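PDB 7AM1: protein SSD1 from Saccharomyces cerevisiae S288C, which binds mRNA through untranslated regions and represses translation, as a non-enzymatic member of the RNase II family with roles in stress response and the cell cycle. Local coordinates for residues A[505-510]-A[549-554]; A[558-563]-A[656-661]; A[571-576]-A[670-675]. One frame throughout, in Å; residues are numbered along the deposited sequence.

Contact 1: A[505-510]-A[549-554]; sequences SFYARR and INEIKR
R510 meets E551 side-on, forming the main link of a salt-bridge network between helices 495-510 and 544-568 of the RNB domain; the two segments' axes cross at 60°. R510 NE donates to E551 OE1 over 3.0 Å along an almost straight line (176°); E551 OE1 lies in the guanidinium plane and receives it on its syn lone pair. The guanidinium and carboxylate are nearly coplanar, and the second bond, R510 NH1 to E551 OE2 at 2.9 Å, is more bent and tilted from both planes. A bend at R510 chi3 (61°) swings NE toward the carboxylate. R554 NH1 makes a salt bridge to the same E551 OE2 at 2.8 Å, though as a hydrogen bond it is weak. R554 NH1 comes over a face of the R510 guanidinium, their planes nearly perpendicular; the two like-charged NH1 groups are 3.2 Å apart, a repulsion that the shared E551 OE2, and for R554 the salt bridge from NH2 to E526, would probably offset. Y507 crosses the E551 side chain obliquely, its CD1 at 3.3 Å from E551 CD. One turn before R510, F506, edge-to-face with Y453, turns its own edge to the other helix, F506 CD2 lying 4.3 Å from I552 CG1.

Contact 2: A[558-563]-A[656-661]; sequences STVAEK and IYTHFT
V560 and A561 pack against T658 and F660 in a buried, mainly apolar contact where helix 544-568 meets the loop between strand 635-638 and helix 668-681. No direct hydrogen bond joins the two segments. The V560 methyl CG2 stands over the centre of the F660 ring, 3.8 Å from the centroid and 12° off the normal, which makes this a CH-pi contact. A561 CB presses on the loop backbone, 3.4 Å from Y657 C, and T658 CG2 adds to the same patch at 3.6 Å from A561 CB. With T658 OG1 anti to the backbone N (chi1 -170°), OG1 is the branch bonded to L573 O and CG2 the one meeting A561 CB. Within the RNB domain this loop is held between a helix and strand 573-576, while N557 OD1, from the same helix, accepts from F660 N and N557 ND2 bonds to Y657 OH. An alanine in place of F660 would probably open a gap under V560 CG2 and deprive H673 of the ring it meets. At the more exposed margin, E562 CG lies 3.5 Å from I656 CG2 as the two side chains cross at a slant. A water links S558 OG to I656 O, donating to the carbonyl over 2.7 Å.

Contact 3: A[571-576]-A[670-675]; sequences LALLRR and HVVHRQ
Q675 takes hold of the backbone around A572 with both ends of its carboxamide. L573 N donates to Q675 OE1 over 2.9 Å at 167°, arriving in the plane of the side-chain carbonyl on a lone pair. The other end is less well aligned: Q675 NE2 lies 2.7 Å from L571 O, but the angle at the hydrogen is 124° and the bond is weak. NE2 also bonds to Y685 OH. Q675 runs extended beyond CG (chi2 -172°), which carries CD away from helix 668-681 toward the start of strand 573-576. Between the two bonds A572 CA comes to 3.4 Å from Q675 OE1.

Outward from this polar pair, L573 CB is directed toward the helix, and the side chain crosses both valines at about a right angle. Its branches divide the work: L573 CD1 touches V671 CG1 at 3.7 Å, while L573 CD2 faces V672 CG2 at 4.0 Å. V672 CG2 also approaches L573 O, at 3.8 Å. Strand 573-576 pairs antiparallel with strand 635-638, and this helix of the RNB domain packs on that small sheet. The buried carboxamide of Q675, with I564 and L568 against the side chain, has both its polar atoms engaged, OE1 by L573 N in a well-aligned bond and NE2 by L571 O, weakly, and Y685 OH, which would fix its rotation beside the leucine–valine packing.

In the fold
All three contacts lie in the RNB domain of this pseudonuclease. Contacts 1 and 2 both use helix 544-568, one nearer its start and the other farther along, with centres 13 Å apart; contact 1 closes in sequence before contact 2 opens, and the two pack together through R554 O and Y657 CE1, 3.4 Å apart. Strand 573-576 of contact 3 follows that helix directly, and helix 668-681 follows the loop of contact 2, so the segments of contacts 2 and 3 alternate along the chain. Their centres are only 8 Å apart and they touch, through a probable hydrogen bond F660 O–H673 NE2. Contacts 1 and 3 do not touch, their nearest atoms being about 10 Å apart. Contact 2 thus lies between the other two.

Contact 1: A[505-510]-A[549-554]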
# COMPACT_ATOMS: atom_id res chain seq x y z
N SER A 505 15.71 16.70 14.80
CA SER A 505 16.89 16.09 15.41
C SER A 505 16.71 14.59 15.60
O SER A 505 17.67 13.83 15.45
CB SER A 505 17.21 16.77 16.74
OG SER A 505 16.38 16.30 17.78
N PHE A 506 15.49 14.14 15.95
CA PHE A 506 15.22 12.71 15.96
C PHE A 506 15.44 12.11 14.58
O PHE A 506 16.08 11.07 14.42
CB PHE A 506 13.77 12.42 16.39
CG PHE A 506 13.47 12.71 17.83
CD1 PHE A 506 14.47 13.04 18.72
CD2 PHE A 506 12.17 12.59 18.29
CE1 PHE A 506 14.16 13.29 20.05
CE2 PHE A 506 11.86 12.83 19.61
CZ PHE A 506 12.86 13.18 20.50
N TYR A 507 14.90 12.78 13.56
CA TYR A 507 14.99 12.31 12.19
C TYR A 507 16.44 12.24 11.73
O TYR A 507 16.88 11.23 11.17
CB TYR A 507 14.18 13.24 11.29
CG TYR A 507 14.28 12.97 9.81
CD1 TYR A 507 13.80 11.78 9.27
CD2 TYR A 507 14.81 13.92 8.94
CE1 TYR A 507 13.87 11.54 7.91
CE2 TYR A 507 14.88 13.68 7.58
CZ TYR A 507 14.41 12.50 7.07
OH TYR A 507 14.48 12.27 5.72
N ALA A 508 17.20 13.30 11.98
CA ALA A 508 18.59 13.35 11.54
C ALA A 508 19.41 12.22 12.15
O ALA A 508 20.29 11.66 11.49
CB ALA A 508 19.21 14.70 11.92
N ARG A 509 19.14 11.88 13.41
CA ARG A 509 19.85 10.76 14.02
C ARG A 509 19.36 9.44 13.44
O ARG A 509 20.16 8.52 13.21
CB ARG A 509 19.69 10.82 15.54
CG ARG A 509 20.73 10.00 16.30
CD ARG A 509 20.56 10.12 17.82
NE ARG A 509 19.16 9.92 18.20
CZ ARG A 509 18.38 10.82 18.79
NH1 ARG A 509 18.84 12.03 19.11
NH2 ARG A 509 17.13 10.50 19.08
N ARG A 510 18.05 9.32 13.19
CA ARG A 510 17.51 8.06 12.66
C ARG A 510 18.14 7.72 11.31
O ARG A 510 18.52 6.57 11.08
CB ARG A 510 15.99 8.14 12.52
CG ARG A 510 15.35 6.80 12.15
CD ARG A 510 13.83 6.87 12.02
NE ARG A 510 13.38 7.79 10.98
CZ ARG A 510 13.53 7.59 9.67
NH1 ARG A 510 13.09 8.49 8.80
NH2 ARG A 510 14.13 6.49 9.22
N ILE A 549 5.13 15.11 13.42
CA ILE A 549 4.51 14.22 14.39
C ILE A 549 4.91 12.77 14.11
O ILE A 549 5.08 11.98 15.05
CB ILE A 549 2.98 14.39 14.37
CG1 ILE A 549 2.59 15.83 14.71
CG2 ILE A 549 2.32 13.38 15.31
CD1 ILE A 549 3.09 16.35 16.06
N ASN A 550 5.08 12.40 12.84
CA ASN A 550 5.42 11.02 12.50
C ASN A 550 6.82 10.65 12.98
O ASN A 550 7.05 9.53 13.45
CB ASN A 550 5.29 10.79 10.98
CG ASN A 550 5.24 9.30 10.60
OD1 ASN A 550 4.63 8.48 11.30
ND2 ASN A 550 5.88 8.95 9.49
N GLU A 551 7.78 11.58 12.87
CA GLU A 551 9.12 11.25 13.32
C GLU A 551 9.19 11.21 14.84
O GLU A 551 10.00 10.45 15.41
CB GLU A 551 10.14 12.25 12.76
CG GLU A 551 10.49 12.00 11.30
CD GLU A 551 11.20 10.67 11.06
OE1 GLU A 551 11.98 10.25 11.94
OE2 GLU A 551 10.96 10.05 10.00
N ILE A 552 8.35 11.98 15.53
CA ILE A 552 8.27 11.86 16.98
C ILE A 552 7.67 10.52 17.37
O ILE A 552 8.16 9.85 18.28
CB ILE A 552 7.49 13.04 17.58
CG1 ILE A 552 8.33 14.32 17.50
CG2 ILE A 552 7.08 12.75 19.03
CD1 ILE A 552 7.55 15.59 17.78
N LYS A 553 6.62 10.09 16.67
CA LYS A 553 6.00 8.79 16.96
C LYS A 553 6.95 7.64 16.65
O LYS A 553 6.93 6.61 17.34
CB LYS A 553 4.70 8.64 16.17
CG LYS A 553 3.54 9.46 16.72
CD LYS A 553 2.33 9.43 15.80
CE LYS A 553 1.15 10.16 16.42
NZ LYS A 553 -0.04 10.15 15.53
N ARG A 554 7.76 7.77 15.60
CA ARG A 554 8.73 6.72 15.28
C ARG A 554 9.75 6.57 16.40
O ARG A 554 10.13 5.46 16.76
CB ARG A 554 9.43 7.04 13.96
CG ARG A 554 8.56 6.77 12.72
CD ARG A 554 9.21 7.31 11.45
NE ARG A 554 8.44 6.93 10.27
CZ ARG A 554 8.82 7.14 9.02
NH1 ARG A 554 9.98 7.74 8.77
NH2 ARG A 554 8.04 6.76 8.01

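Contact 2: A[558-563]-A[656-661]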
# COMPACT_ATOMS: atom_id res chain seq x y z
N SER A 558 10.12 3.37 18.85
CA SER A 558 11.45 2.80 19.03
C SER A 558 11.77 2.62 20.51
O SER A 558 12.31 1.59 20.92
CB SER A 558 12.48 3.70 18.36
OG SER A 558 13.80 3.26 18.63
N THR A 559 11.45 3.63 21.32
CA THR A 559 11.73 3.57 22.75
C THR A 559 10.95 2.46 23.42
O THR A 559 11.49 1.73 24.26
CB THR A 559 11.42 4.93 23.38
OG1 THR A 559 12.31 5.92 22.86
CG2 THR A 559 11.54 4.87 24.90
N VAL A 560 9.67 2.33 23.08
CA VAL A 560 8.84 1.31 23.69
C VAL A 560 9.31 -0.08 23.29
O VAL A 560 9.38 -0.99 24.13
CB VAL A 560 7.36 1.55 23.32
CG1 VAL A 560 6.49 0.38 23.75
CG2 VAL A 560 6.88 2.85 23.97
N ALA A 561 9.68 -0.26 22.01
CA ALA A 561 10.19 -1.55 21.56
C ALA A 561 11.43 -1.96 22.35
O ALA A 561 11.55 -3.11 22.78
CB ALA A 561 10.51 -1.50 20.06
N GLU A 562 12.37 -1.03 22.53
CA GLU A 562 13.58 -1.31 23.29
C GLU A 562 13.25 -1.70 24.72
O GLU A 562 13.83 -2.64 25.28
CB GLU A 562 14.50 -0.09 23.26
CG GLU A 562 15.09 0.21 21.89
CD GLU A 562 15.81 1.54 21.81
OE1 GLU A 562 15.77 2.32 22.80
OE2 GLU A 562 16.41 1.83 20.75
N LYS A 563 12.29 -1.00 25.33
CA LYS A 563 11.93 -1.25 26.71
C LYS A 563 11.30 -2.63 26.89
O LYS A 563 11.69 -3.38 27.79
CB LYS A 563 10.98 -0.16 27.21
CG LYS A 563 10.53 -0.36 28.65
CD LYS A 563 10.21 0.96 29.31
CE LYS A 563 11.46 1.81 29.50
N ILE A 656 15.35 -1.99 16.07
CA ILE A 656 14.21 -2.64 16.71
C ILE A 656 13.05 -1.67 16.66
O ILE A 656 13.24 -0.45 16.63
CB ILE A 656 14.56 -3.07 18.16
CG1 ILE A 656 13.53 -4.07 18.70
CG2 ILE A 656 14.66 -1.86 19.07
CD1 ILE A 656 13.98 -4.74 20.00
N TYR A 657 11.83 -2.21 16.61
CA TYR A 657 10.66 -1.37 16.43
C TYR A 657 9.44 -2.14 16.91
O TYR A 657 9.47 -3.37 17.04
CB TYR A 657 10.51 -0.94 14.96
CG TYR A 657 9.64 0.27 14.73
CD1 TYR A 657 10.00 1.51 15.26
CD2 TYR A 657 8.49 0.20 13.95
CE1 TYR A 657 9.22 2.63 15.06
CE2 TYR A 657 7.70 1.32 13.73
CZ TYR A 657 8.08 2.54 14.29
OH TYR A 657 7.31 3.67 14.09
N THR A 658 8.38 -1.40 17.18
CA THR A 658 7.06 -1.97 17.42
C THR A 658 6.03 -0.87 17.21
O THR A 658 6.36 0.25 16.80
CB THR A 658 6.93 -2.59 18.81
OG1 THR A 658 5.70 -3.33 18.88
CG2 THR A 658 6.94 -1.53 19.90
N HIS A 659 4.77 -1.19 17.50
CA HIS A 659 3.66 -0.26 17.32
C HIS A 659 2.99 -0.00 18.66
O HIS A 659 2.43 -0.92 19.27
CB HIS A 659 2.66 -0.78 16.30
CG HIS A 659 3.01 -0.41 14.89
ND1 HIS A 659 2.25 -0.81 13.81
CD2 HIS A 659 4.01 0.35 14.39
CE1 HIS A 659 2.79 -0.33 12.70
NE2 HIS A 659 3.85 0.38 13.02
N PHE A 660 3.03 1.26 19.09
CA PHE A 660 2.52 1.70 20.38
C PHE A 660 1.67 2.96 20.29
O PHE A 660 0.83 3.16 21.17
CB PHE A 660 3.72 1.94 21.33
CG PHE A 660 3.43 2.80 22.53
CD1 PHE A 660 3.03 2.24 23.74
CD2 PHE A 660 3.62 4.18 22.48
CE1 PHE A 660 2.79 3.03 24.85
CE2 PHE A 660 3.38 4.98 23.59
CZ PHE A 660 2.97 4.40 24.78
N THR A 661 1.80 3.75 19.23
CA THR A 661 1.28 5.12 19.18
C THR A 661 -0.12 5.25 18.60
O THR A 661 -0.61 6.38 18.48
CB THR A 661 2.23 6.02 18.37
OG1 THR A 661 2.61 5.36 17.15
CG2 THR A 661 3.49 6.37 19.17
O HOH W 1 15.02 1.42 17.51

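Contact 3: A[571-576]-A[670-675]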
# COMPACT_ATOMS: atom_id res chain seq x y z
N LEU A 571 8.91 -12.74 24.68
CA LEU A 571 7.47 -12.56 24.51
C LEU A 571 7.10 -11.20 23.91
O LEU A 571 5.92 -10.96 23.64
CB LEU A 571 6.75 -12.75 25.85
CG LEU A 571 6.84 -14.14 26.48
CD1 LEU A 571 5.97 -14.20 27.74
CD2 LEU A 571 6.45 -15.25 25.51
N ALA A 572 8.08 -10.32 23.66
CA ALA A 572 7.78 -8.99 23.14
C ALA A 572 7.16 -9.07 21.75
O ALA A 572 7.62 -9.82 20.88
CB ALA A 572 9.05 -8.14 23.08
N LEU A 573 6.10 -8.29 21.54
CA LEU A 573 5.51 -8.12 20.21
C LEU A 573 6.23 -6.95 19.55
O LEU A 573 6.11 -5.81 20.01
CB LEU A 573 4.00 -7.87 20.29
CG LEU A 573 3.28 -7.82 18.93
CD1 LEU A 573 1.78 -7.81 19.15
CD2 LEU A 573 3.68 -6.62 18.07
N LEU A 574 6.99 -7.24 18.51
CA LEU A 574 7.82 -6.28 17.82
C LEU A 574 7.36 -6.18 16.36
O LEU A 574 6.42 -6.85 15.94
CB LEU A 574 9.29 -6.69 17.92
CG LEU A 574 9.82 -6.79 19.35
CD1 LEU A 574 11.24 -7.34 19.37
CD2 LEU A 574 9.77 -5.44 20.04
N ARG A 575 8.04 -5.33 15.60
CA ARG A 575 7.70 -5.13 14.19
C ARG A 575 8.99 -4.95 13.42
O ARG A 575 9.82 -4.11 13.78
CB ARG A 575 6.78 -3.91 14.02
CG ARG A 575 6.30 -3.68 12.60
CD ARG A 575 5.12 -2.74 12.60
NE ARG A 575 4.59 -2.47 11.26
CZ ARG A 575 3.75 -3.27 10.61
NH1 ARG A 575 3.34 -4.42 11.15
NH2 ARG A 575 3.33 -2.92 9.41
N ARG A 576 9.18 -5.76 12.39
CA ARG A 576 10.39 -5.69 11.59
C ARG A 576 10.02 -5.49 10.12
O ARG A 576 8.86 -5.59 9.72
CB ARG A 576 11.24 -6.95 11.75
CG ARG A 576 10.63 -8.24 11.22
CD ARG A 576 11.62 -9.35 11.45
NE ARG A 576 11.22 -10.61 10.84
CZ ARG A 576 12.08 -11.54 10.44
NH1 ARG A 576 13.38 -11.35 10.56
NH2 ARG A 576 11.62 -12.67 9.91
N HIS A 670 -2.64 -2.70 21.29
CA HIS A 670 -3.25 -3.16 22.54
C HIS A 670 -2.35 -4.18 23.22
O HIS A 670 -2.10 -4.10 24.43
CB HIS A 670 -4.63 -3.76 22.28
CG HIS A 670 -5.66 -2.75 21.90
ND1 HIS A 670 -6.95 -2.79 22.40
CD2 HIS A 670 -5.61 -1.68 21.07
CE1 HIS A 670 -7.64 -1.78 21.89
NE2 HIS A 670 -6.85 -1.09 21.09
N VAL A 671 -1.87 -5.17 22.46
CA VAL A 671 -0.95 -6.15 23.02
C VAL A 671 0.30 -5.47 23.55
O VAL A 671 0.76 -5.75 24.66
CB VAL A 671 -0.60 -7.21 21.96
CG1 VAL A 671 0.33 -8.26 22.54
CG2 VAL A 671 -1.86 -7.87 21.40
N VAL A 672 0.86 -4.55 22.76
CA VAL A 672 2.06 -3.84 23.19
C VAL A 672 1.78 -3.03 24.46
O VAL A 672 2.62 -2.97 25.37
CB VAL A 672 2.58 -2.94 22.05
CG1 VAL A 672 3.70 -2.03 22.55
CG2 VAL A 672 3.05 -3.80 20.88
N HIS A 673 0.62 -2.38 24.53
CA HIS A 673 0.30 -1.61 25.72
C HIS A 673 0.22 -2.50 26.96
O HIS A 673 0.73 -2.14 28.03
CB HIS A 673 -1.01 -0.85 25.53
CG HIS A 673 -0.88 0.40 24.71
ND1 HIS A 673 -1.70 1.49 24.88
CD2 HIS A 673 -0.02 0.72 23.71
CE1 HIS A 673 -1.35 2.44 24.03
NE2 HIS A 673 -0.34 1.99 23.31
N ARG A 674 -0.42 -3.66 26.84
CA ARG A 674 -0.50 -4.57 27.97
C ARG A 674 0.88 -5.11 28.34
O ARG A 674 1.17 -5.30 29.53
CB ARG A 674 -1.47 -5.71 27.67
CG ARG A 674 -2.90 -5.22 27.45
CD ARG A 674 -3.93 -6.34 27.53
NE ARG A 674 -5.28 -5.81 27.71
CZ ARG A 674 -6.16 -5.60 26.74
NH1 ARG A 674 -5.85 -5.87 25.48
NH2 ARG A 674 -7.36 -5.11 27.03
N GLN A 675 1.74 -5.33 27.35
CA GLN A 675 3.11 -5.74 27.63
C GLN A 675 3.88 -4.64 28.35
O GLN A 675 4.63 -4.92 29.29
CB GLN A 675 3.81 -6.14 26.34
CG GLN A 675 3.32 -7.47 25.78
CD GLN A 675 4.14 -7.98 24.61
OE1 GLN A 675 4.96 -7.25 24.05
NE2 GLN A 675 3.91 -9.23 24.23